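Local structure of DNA-dependent metalloprotease SPRTN (Homo sapiens, 6MDW) at residues S69-S73 with T88-M93. The protein cleaves covalent DNA-protein cross-links as a DNA-dependent zinc metalloendopeptidase during DNA synthesis, thereby helping to maintain genomic integrity. Residues are numbered along the deposited sequence.
Sequences SIRLS and TLLHEM. With ZN (zinc ion), chain F.
Helix 82-100 supplies His-91 and His-95 of the catalytic zinc site of the SprT-like protease domain, and packs on the central strand of the three-stranded sheet. Residues 69-73 are extended, phi/psi near -120/140 through Leu-72. Residues 88-93 are alpha-helix, with Glu-92 N hydrogen-bonded to Thr-88 O at 3.0 Å and Met-93 N to Leu-89 O at 2.8 Å. The axes run nearly antiparallel, at 158°, and approach to 9.2 Å. The nearest CA-CA pairs are Ile-70 with Glu-92, 6.7 Å, and Leu-72 with Leu-89, 7.3 Å. The CA-to-CB bonds of Ile-70, Glu-92 and Thr-88 point toward the other segment. No hydrogen bond crosses; the contact is apolar and buried. Ile-70 (m, t) sets CG2 3.7 Å from Glu-92 CB and CD1 3.8 Å from Met-93 CG. Leu-72 (m, t) starts sideways, but its CD2 lies 3.6 Å from Thr-88 CG2 and CD1 4.2 Å from Leu-89 CB. The helix carries the HExxH motif of zinc metallopeptidases. His-91 NE2 binds zinc at 2.0 Å; His-110 joins from beyond the helix. The m, m rotamer of active-site Glu-92 puts OE2 5.0 Å from ZN, beside the metal without binding it. The CA-to-CB bond of Arg-71 points away; its guanidinium salt-bridges Glu-45.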
loop_
_atom_site.group_PDB
_atom_site.type_symbol
_atom_site.label_atom_id
_atom_site.label_comp_id
_atom_site.label_asym_id
_atom_site.label_seq_id
_atom_site.Cartn_x
_atom_site.Cartn_y
_atom_site.Cartn_z
ATOM N N SER A 69 0.168 10.259 0.650
ATOM C CA SER A 69 -1.001 9.827 -0.115
ATOM C C SER A 69 -1.067 8.295 -0.073
ATOM O O SER A 69 -0.014 7.642 -0.175
ATOM C CB SER A 69 -0.925 10.307 -1.556
ATOM O OG SER A 69 -1.090 11.723 -1.660
ATOM N N ILE A 70 -2.273 7.749 0.075
ATOM C CA ILE A 70 -2.509 6.317 -0.056
ATOM C C ILE A 70 -3.479 6.122 -1.215
ATOM O O ILE A 70 -4.465 6.864 -1.330
ATOM C CB ILE A 70 -3.094 5.741 1.250
ATOM C CG1 ILE A 70 -2.113 5.895 2.409
ATOM C CG2 ILE A 70 -3.590 4.298 1.089
ATOM C CD1 ILE A 70 -2.734 5.532 3.768
ATOM N N ARG A 71 -3.233 5.086 -2.033
ATOM C CA ARG A 71 -4.083 4.690 -3.121
ATOM C C ARG A 71 -4.429 3.210 -2.972
ATOM O O ARG A 71 -3.503 2.435 -2.667
ATOM C CB ARG A 71 -3.349 4.931 -4.441
ATOM C CG ARG A 71 -2.802 6.341 -4.553
ATOM C CD ARG A 71 -3.965 7.283 -4.731
ATOM N NE ARG A 71 -3.504 8.620 -5.032
ATOM C CZ ARG A 71 -3.546 9.639 -4.185
ATOM N NH1 ARG A 71 -3.909 9.453 -2.930
ATOM N NH2 ARG A 71 -3.268 10.857 -4.618
ATOM N N LEU A 72 -5.703 2.880 -3.167
ATOM C CA LEU A 72 -6.216 1.513 -3.120
ATOM C C LEU A 72 -6.727 1.150 -4.515
ATOM O O LEU A 72 -7.437 1.958 -5.143
ATOM C CB LEU A 72 -7.372 1.402 -2.120
ATOM C CG LEU A 72 -6.976 1.455 -0.643
ATOM C CD1 LEU A 72 -8.193 1.454 0.228
ATOM C CD2 LEU A 72 -6.096 0.288 -0.249
ATOM N N SER A 73 -6.412 -0.065 -4.978
ATOM C CA SER A 73 -6.787 -0.523 -6.313
ATOM C C SER A 73 -8.262 -0.905 -6.354
ATOM O O SER A 73 -8.651 -1.941 -5.800
ATOM C CB SER A 73 -5.924 -1.685 -6.695
ATOM O OG SER A 73 -6.380 -2.223 -7.915
ATOM N N THR A 88 -5.611 -4.225 3.628
ATOM C CA THR A 88 -4.733 -3.485 2.713
ATOM C C THR A 88 -4.615 -2.029 3.192
ATOM O O THR A 88 -3.526 -1.459 3.274
ATOM C CB THR A 88 -5.218 -3.546 1.253
ATOM O OG1 THR A 88 -5.272 -4.926 0.865
ATOM C CG2 THR A 88 -4.302 -2.756 0.350
ATOM N N LEU A 89 -5.762 -1.420 3.533
ATOM C CA LEU A 89 -5.757 -0.023 3.954
ATOM C C LEU A 89 -4.908 0.106 5.224
ATOM O O LEU A 89 -4.111 1.030 5.343
ATOM C CB LEU A 89 -7.193 0.437 4.208
ATOM C CG LEU A 89 -7.344 1.829 4.834
ATOM C CD1 LEU A 89 -6.670 2.913 4.037
ATOM C CD2 LEU A 89 -8.802 2.165 5.055
ATOM N N LEU A 90 -5.105 -0.820 6.183
ATOM C CA LEU A 90 -4.400 -0.678 7.477
ATOM C C LEU A 90 -2.892 -0.836 7.257
ATOM O O LEU A 90 -2.097 -0.142 7.873
ATOM C CB LEU A 90 -4.965 -1.670 8.491
ATOM C CG LEU A 90 -6.304 -1.275 9.084
ATOM C CD1 LEU A 90 -6.893 -2.447 9.828
ATOM C CD2 LEU A 90 -6.193 -0.028 9.954
ATOM N N HIS A 91 -2.493 -1.764 6.367
ATOM C CA HIS A 91 -1.092 -1.926 6.015
ATOM C C HIS A 91 -0.499 -0.608 5.501
ATOM O O HIS A 91 0.537 -0.158 5.971
ATOM C CB HIS A 91 -0.950 -3.054 4.987
ATOM C CG HIS A 91 0.433 -3.318 4.497
ATOM N ND1 HIS A 91 1.070 -4.540 4.708
ATOM C CD2 HIS A 91 1.297 -2.558 3.779
ATOM C CE1 HIS A 91 2.273 -4.484 4.153
ATOM N NE2 HIS A 91 2.448 -3.279 3.589
ATOM N N GLU A 92 -1.193 0.020 4.549
ATOM C CA GLU A 92 -0.722 1.279 4.008
ATOM C C GLU A 92 -0.687 2.375 5.080
ATOM O O GLU A 92 0.218 3.194 5.104
ATOM C CB GLU A 92 -1.581 1.757 2.831
ATOM C CG GLU A 92 -1.607 0.789 1.656
ATOM C CD GLU A 92 -0.245 0.358 1.174
ATOM O OE1 GLU A 92 0.733 1.136 1.230
ATOM O OE2 GLU A 92 -0.157 -0.822 0.744
ATOM N N MET A 93 -1.688 2.389 5.967
ATOM C CA MET A 93 -1.701 3.413 7.028
ATOM C C MET A 93 -0.534 3.259 8.002
ATOM O O MET A 93 -0.061 4.273 8.540
ATOM C CB MET A 93 -3.049 3.375 7.743
ATOM C CG MET A 93 -4.210 3.879 6.861
ATOM S SD MET A 93 -5.845 3.808 7.665
ATOM C CE MET A 93 -5.695 5.188 8.802
HETATM ZN ZN ZN F . 4.117 -2.675 2.602
#